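Local coordinates for protein concanavalin B (Canavalia ensiformis, PDB 6CAF) that may bind carbohydrate as a chitinase-like seed protein of glycosyl hydrolase family 18, at residues G113-C118 with D154-V159; N166-L171 with T203-Y208. All blocks are in the same frame, centred on the assembly; numbering follows the deposited sequence. Where two conformers were deposited one is given.

Contact 1 of 2, residues G113-C118 with D154-V159; sequences GTYSAC and DIQKPV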
loop_
_atom_site.group_PDB
_atom_site.type_symbol
_atom_site.label_atom_id
_atom_site.label_comp_id
_atom_site.label_asym_id
_atom_site.label_seq_id
_atom_site.Cartn_x
_atom_site.Cartn_y
_atom_site.Cartn_z
ATOM N N GLY A 113 0.706 -14.620 7.428
ATOM C CA GLY A 113 0.627 -15.515 6.291
ATOM C C GLY A 113 1.966 -16.141 5.952
ATOM O O GLY A 113 2.978 -15.921 6.613
ATOM N N THR A 114 1.943 -16.913 4.875
ATOM C CA THR A 114 3.095 -17.615 4.362
ATOM C C THR A 114 3.107 -17.303 2.884
ATOM O O THR A 114 2.298 -17.857 2.103
ATOM C CB THR A 114 2.952 -19.130 4.552
ATOM O OG1 THR A 114 2.791 -19.424 5.941
ATOM C CG2 THR A 114 4.164 -19.849 3.991
ATOM N N TYR A 115 3.994 -16.398 2.489
ATOM C CA TYR A 115 4.001 -15.966 1.112
ATOM C C TYR A 115 5.406 -15.902 0.557
ATOM O O TYR A 115 6.334 -15.444 1.214
ATOM C CB TYR A 115 3.252 -14.641 0.950
ATOM C CG TYR A 115 3.682 -13.501 1.828
ATOM C CD1 TYR A 115 4.669 -12.616 1.424
ATOM C CD2 TYR A 115 3.072 -13.263 3.061
ATOM C CE1 TYR A 115 5.024 -11.544 2.192
ATOM C CE2 TYR A 115 3.439 -12.185 3.822
ATOM C CZ TYR A 115 4.414 -11.319 3.397
ATOM O OH TYR A 115 4.769 -10.202 4.121
ATOM N N SER A 116 5.510 -16.333 -0.693
ATOM C CA SER A 116 6.759 -16.387 -1.409
ATOM C C SER A 116 6.519 -16.254 -2.890
ATOM O O SER A 116 5.567 -16.834 -3.405
ATOM C CB SER A 116 7.465 -17.727 -1.159
ATOM O OG SER A 116 8.704 -17.784 -1.856
ATOM N N ALA A 117 7.388 -15.508 -3.561
ATOM C CA ALA A 117 7.363 -15.453 -4.997
ATOM C C ALA A 117 7.994 -16.695 -5.647
ATOM O O ALA A 117 7.861 -16.885 -6.861
ATOM C CB ALA A 117 8.029 -14.185 -5.477
ATOM N N CYS A 118 8.664 -17.509 -4.821
ATOM C CA CYS A 118 9.095 -18.887 -5.146
ATOM C C CYS A 118 10.260 -19.014 -6.107
ATOM O O CYS A 118 11.285 -19.607 -5.768
ATOM C CB CYS A 118 7.878 -19.711 -5.700
ATOM S SG CYS A 118 8.293 -21.331 -6.426
ATOM N N ASP A 154 3.426 -5.408 -0.298
ATOM C CA ASP A 154 3.668 -5.139 1.124
ATOM C C ASP A 154 4.490 -6.300 1.693
ATOM O O ASP A 154 4.024 -7.106 2.525
ATOM C CB ASP A 154 2.362 -4.907 1.889
ATOM C CG ASP A 154 2.554 -4.217 3.203
ATOM O OD1 ASP A 154 3.694 -4.100 3.689
ATOM O OD2 ASP A 154 1.524 -3.825 3.801
ATOM N N ILE A 155 5.707 -6.406 1.196
ATOM C CA ILE A 155 6.515 -7.580 1.433
ATOM C C ILE A 155 7.346 -7.354 2.684
ATOM O O ILE A 155 8.484 -6.887 2.630
ATOM C CB ILE A 155 7.365 -7.920 0.200
ATOM C CG1 ILE A 155 6.496 -8.004 -1.083
ATOM C CG2 ILE A 155 8.175 -9.186 0.416
ATOM C CD1 ILE A 155 5.304 -8.905 -0.975
ATOM N N GLN A 156 6.743 -7.648 3.827
ATOM C CA GLN A 156 7.344 -7.306 5.080
ATOM C C GLN A 156 7.808 -8.500 5.883
ATOM O O GLN A 156 8.670 -8.369 6.750
ATOM C CB GLN A 156 6.476 -6.341 5.892
ATOM C CG GLN A 156 5.043 -6.554 5.994
ATOM C CD GLN A 156 4.404 -5.701 7.025
ATOM O OE1 GLN A 156 4.487 -5.997 8.202
ATOM N NE2 GLN A 156 3.789 -4.615 6.598
ATOM N N LYS A 157 7.253 -9.655 5.565
ATOM C CA LYS A 157 7.511 -10.873 6.273
ATOM C C LYS A 157 7.313 -12.046 5.316
ATOM O O LYS A 157 6.519 -12.946 5.591
ATOM C CB LYS A 157 6.566 -10.969 7.492
ATOM C CG LYS A 157 6.916 -12.084 8.446
ATOM C CD LYS A 157 5.758 -12.500 9.348
ATOM C CE LYS A 157 4.448 -12.788 8.612
ATOM N NZ LYS A 157 4.539 -13.674 7.421
ATOM N N PRO A 158 8.049 -12.047 4.183
ATOM C CA PRO A 158 7.997 -13.163 3.276
ATOM C C PRO A 158 8.807 -14.319 3.783
ATOM O O PRO A 158 9.592 -14.168 4.712
ATOM C CB PRO A 158 8.645 -12.626 2.011
ATOM C CG PRO A 158 9.713 -11.724 2.572
ATOM C CD PRO A 158 9.046 -11.059 3.760
ATOM N N VAL A 159 8.650 -15.471 3.148
ATOM C CA VAL A 159 9.531 -16.575 3.472
ATOM C C VAL A 159 10.961 -16.083 3.287
ATOM O O VAL A 159 11.800 -16.177 4.199
ATOM C CB VAL A 159 9.270 -17.778 2.558
ATOM C CG1 VAL A 159 10.303 -18.869 2.826
ATOM C CG2 VAL A 159 7.842 -18.303 2.730
HETATM O O HOH W 1 5.618 -15.399 4.697
#

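Contact 2 of 2, residues N166-L171 with T203-Y208; sequences NLLEEL and TRHFDY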
loop_
_atom_site.group_PDB
_atom_site.type_symbol
_atom_site.label_atom_id
_atom_site.label_comp_id
_atom_site.label_asym_id
_atom_site.label_seq_id
_atom_site.Cartn_x
_atom_site.Cartn_y
_atom_site.Cartn_z
ATOM N N ASN A 166 11.495 -10.447 -9.755
ATOM C CA ASN A 166 10.930 -11.156 -10.889
ATOM C C ASN A 166 9.407 -10.971 -10.972
ATOM O O ASN A 166 8.863 -10.785 -12.053
ATOM C CB ASN A 166 11.310 -12.641 -10.824
ATOM C CG ASN A 166 12.776 -12.861 -11.089
ATOM O OD1 ASN A 166 13.356 -12.163 -11.933
ATOM N ND2 ASN A 166 13.393 -13.813 -10.370
ATOM N N LEU A 167 8.726 -11.019 -9.833
ATOM C CA LEU A 167 7.274 -10.825 -9.846
ATOM C C LEU A 167 6.932 -9.455 -10.408
ATOM O O LEU A 167 6.014 -9.284 -11.238
ATOM C CB LEU A 167 6.717 -11.025 -8.448
ATOM C CG LEU A 167 5.208 -10.820 -8.321
ATOM C CD1 LEU A 167 4.401 -11.726 -9.214
ATOM C CD2 LEU A 167 4.771 -10.972 -6.867
ATOM N N LEU A 168 7.635 -8.439 -9.907
ATOM C CA LEU A 168 7.436 -7.097 -10.389
ATOM C C LEU A 168 7.723 -6.987 -11.891
ATOM O O LEU A 168 6.929 -6.387 -12.635
ATOM C CB LEU A 168 8.327 -6.140 -9.601
ATOM C CG LEU A 168 8.273 -4.699 -10.056
ATOM C CD1 LEU A 168 6.870 -4.118 -9.990
ATOM C CD2 LEU A 168 9.272 -3.882 -9.238
ATOM N N GLU A 169 8.845 -7.565 -12.340
ATOM C CA GLU A 169 9.204 -7.562 -13.742
ATOM C C GLU A 169 8.109 -8.180 -14.602
ATOM O O GLU A 169 7.752 -7.664 -15.670
ATOM C CB GLU A 169 10.489 -8.349 -13.923
ATOM C CG GLU A 169 10.904 -8.523 -15.375
ATOM C CD GLU A 169 11.279 -7.229 -16.051
ATOM O OE1 GLU A 169 11.785 -6.353 -15.338
ATOM O OE2 GLU A 169 11.087 -7.116 -17.280
ATOM N N GLU A 170 7.582 -9.307 -14.148
ATOM C CA GLU A 170 6.577 -9.992 -14.927
ATOM C C GLU A 170 5.269 -9.201 -15.003
ATOM O O GLU A 170 4.623 -9.135 -16.050
ATOM C CB GLU A 170 6.341 -11.423 -14.419
ATOM C CG GLU A 170 7.563 -12.322 -14.518
ATOM C CD GLU A 170 8.154 -12.597 -15.881
ATOM O OE1 GLU A 170 7.592 -12.206 -16.911
ATOM O OE2 GLU A 170 9.231 -13.252 -15.897
ATOM N N LEU A 171 4.879 -8.579 -13.887
ATOM C CA LEU A 171 3.706 -7.725 -13.915
ATOM C C LEU A 171 3.928 -6.513 -14.831
ATOM O O LEU A 171 3.027 -6.122 -15.579
ATOM C CB LEU A 171 3.326 -7.270 -12.501
ATOM C CG LEU A 171 2.627 -8.297 -11.666
ATOM C CD1 LEU A 171 2.654 -7.895 -10.196
ATOM C CD2 LEU A 171 1.200 -8.512 -12.119
ATOM N N THR A 203 14.621 -1.931 -9.835
ATOM C CA THR A 203 14.166 -2.072 -11.239
ATOM C C THR A 203 13.549 -0.778 -11.787
ATOM O O THR A 203 13.362 -0.657 -12.998
ATOM C CB THR A 203 13.090 -3.162 -11.414
ATOM O OG1 THR A 203 11.873 -2.746 -10.801
ATOM C CG2 THR A 203 13.541 -4.524 -10.932
ATOM N N ARG A 204 13.146 0.120 -10.897
ATOM C CA ARG A 204 12.449 1.350 -11.276
ATOM C C ARG A 204 11.053 1.122 -11.827
ATOM O O ARG A 204 10.443 2.060 -12.361
ATOM C CB ARG A 204 13.293 2.221 -12.216
ATOM C CG ARG A 204 14.698 2.395 -11.697
ATOM C CD ARG A 204 15.525 3.345 -12.537
ATOM N NE ARG A 204 16.875 3.426 -11.981
ATOM C CZ ARG A 204 17.849 4.172 -12.444
ATOM N NH1 ARG A 204 17.639 4.979 -13.448
ATOM N NH2 ARG A 204 19.044 4.081 -11.893
ATOM N N HIS A 205 10.500 -0.081 -11.641
ATOM C CA HIS A 205 9.174 -0.353 -12.176
ATOM C C HIS A 205 8.040 0.055 -11.280
ATOM O O HIS A 205 6.923 0.169 -11.765
ATOM C CB HIS A 205 8.919 -1.836 -12.469
ATOM C CG HIS A 205 9.785 -2.444 -13.489
ATOM N ND1 HIS A 205 10.184 -1.780 -14.607
ATOM C CD2 HIS A 205 10.313 -3.688 -13.575
ATOM C CE1 HIS A 205 10.931 -2.570 -15.346
ATOM N NE2 HIS A 205 10.976 -3.760 -14.772
ATOM N N PHE A 206 8.287 0.284 -9.990
ATOM C CA PHE A 206 7.201 0.720 -9.147
ATOM C C PHE A 206 6.787 2.148 -9.487
ATOM O O PHE A 206 7.614 3.045 -9.605
ATOM C CB PHE A 206 7.533 0.651 -7.660
ATOM C CG PHE A 206 7.672 -0.741 -7.102
ATOM C CD1 PHE A 206 6.589 -1.598 -7.079
ATOM C CD2 PHE A 206 8.873 -1.185 -6.570
ATOM C CE1 PHE A 206 6.693 -2.854 -6.526
ATOM C CE2 PHE A 206 8.973 -2.454 -6.029
ATOM C CZ PHE A 206 7.883 -3.280 -5.995
ATOM N N ASP A 207 5.480 2.342 -9.583
ATOM C CA ASP A 207 4.907 3.672 -9.676
ATOM C C ASP A 207 4.989 4.462 -8.377
ATOM O O ASP A 207 5.214 5.681 -8.399
ATOM C CB ASP A 207 3.447 3.594 -10.141
ATOM C CG ASP A 207 3.310 2.980 -11.520
ATOM O OD1 ASP A 207 3.564 3.755 -12.473
ATOM O OD2 ASP A 207 2.958 1.791 -11.599
ATOM N N TYR A 208 4.765 3.772 -7.261
ATOM C CA TYR A 208 4.685 4.424 -5.970
ATOM C C TYR A 208 5.437 3.601 -4.939
ATOM O O TYR A 208 5.352 2.360 -4.952
ATOM C CB TYR A 208 3.253 4.511 -5.477
ATOM C CG TYR A 208 2.277 5.259 -6.313
ATOM C CD1 TYR A 208 2.595 6.455 -6.900
ATOM C CD2 TYR A 208 0.964 4.805 -6.402
ATOM C CE1 TYR A 208 1.642 7.173 -7.638
ATOM C CE2 TYR A 208 -0.013 5.523 -7.071
ATOM C CZ TYR A 208 0.337 6.694 -7.732
ATOM O OH TYR A 208 -0.669 7.374 -8.400
#

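Contact 1 of 2, residues G113-C118 with D154-V159
In the TIM barrel of this family 18 protein, Tyr115 meets the loop that leaves the C-terminal end of strand 150-154, where Gln156 occupies the position that active relatives such as hevamine give to the catalytic glutamate. The phenol lies across this loop. Its OH accepts from Gln156 N at 3.2 Å. It also accepts from Lys157 N at 2.9 Å, both bonds being bent, and is hydrogen-bonded to Gly110 O. Three bonds therefore grip the buried oxygen. A chi1 of 54° sets CG of Tyr115 between its own backbone N and carbonyl carbon, the crowded position. Lys157 O lies over one face of the ring, 3.4 Å from Tyr115 CZ, while Pro158 CA is 3.6 Å from Tyr115 CE1. Trp164, opening helix 164-178, also touches this ring. Two further bonds tie the segments together. Val159 N reaches Tyr115 O at 3.0 Å, and the Lys157 chain, bent over its last two torsions, brings NZ to 2.9 Å from Gly113 O. A water joins Tyr115 N to Lys157 O. Within the loop the Gln156 amide is directed back at the acid two residues earlier: NE2 donates to Asp154 OD1 at 3.0 Å, in the amide's own plane but above the carboxylate plane.

Contact 2 of 2, residues N166-L171 with T203-Y208
His205 lies against helix 164-178, touching Leu168 with the base of its side chain and Glu169 with the tip. Its CB is 3.8 Å from Leu168 CG. With CG anti to the carbonyl carbon (chi1 -63°), the imidazole starts out beside its own backbone N, and Thr203 O stands over one face, toward the rim. Farther out, CD2 comes within 4.0 Å of Glu169 CA. At the tip NE2 donates to Glu169 OE1 at 2.8 Å, in the conformer of Glu169 described; the oxygen is near the ring plane, whereas the nitrogen stands 41° out of the carboxylate plane. In the same conformer Glu169 OE2 is hydrogen-bonded to Gln173 NE2, and Tyr172 stacks on the imidazole. An alanine in place of His205 would probably leave Glu169 OE1 without this donor and Tyr172 without its stacking partner. On the loop side, His205 N donates to Thr203 OG1, an ST turn; Ala200 O holds the same hydroxyl. Leu168 CD2 makes a CH-pi contact with Phe206, 3.6 Å from the ring centroid and 15° off its normal. These contacts seat the turn leading into strand 208-212 against an outer helix of the TIM barrel.

Overall arrangement
Contact 1 and contact 2 have centres 16 Å apart and nearest atoms about 5 Å apart, so they do not touch. They sit at different levels of the TIM barrel: 154-159 follows the C-terminal end of strand 150-154, whereas 203-208 precedes the start of strand 208-212. Helix 164-178 connects them, since Trp164 packs on Tyr115, Ile155 and Pro158 of contact 1 and the next turn supplies Leu168 and Glu169 to contact 2. Phe153 gives a second link: it immediately precedes Asp154, touches Leu168 and meets Phe206 edge-to-face. Contact 2, where the loop enters the N-terminal end of strand 208-212, thus lies at the other end of the strands from the Gln156 site.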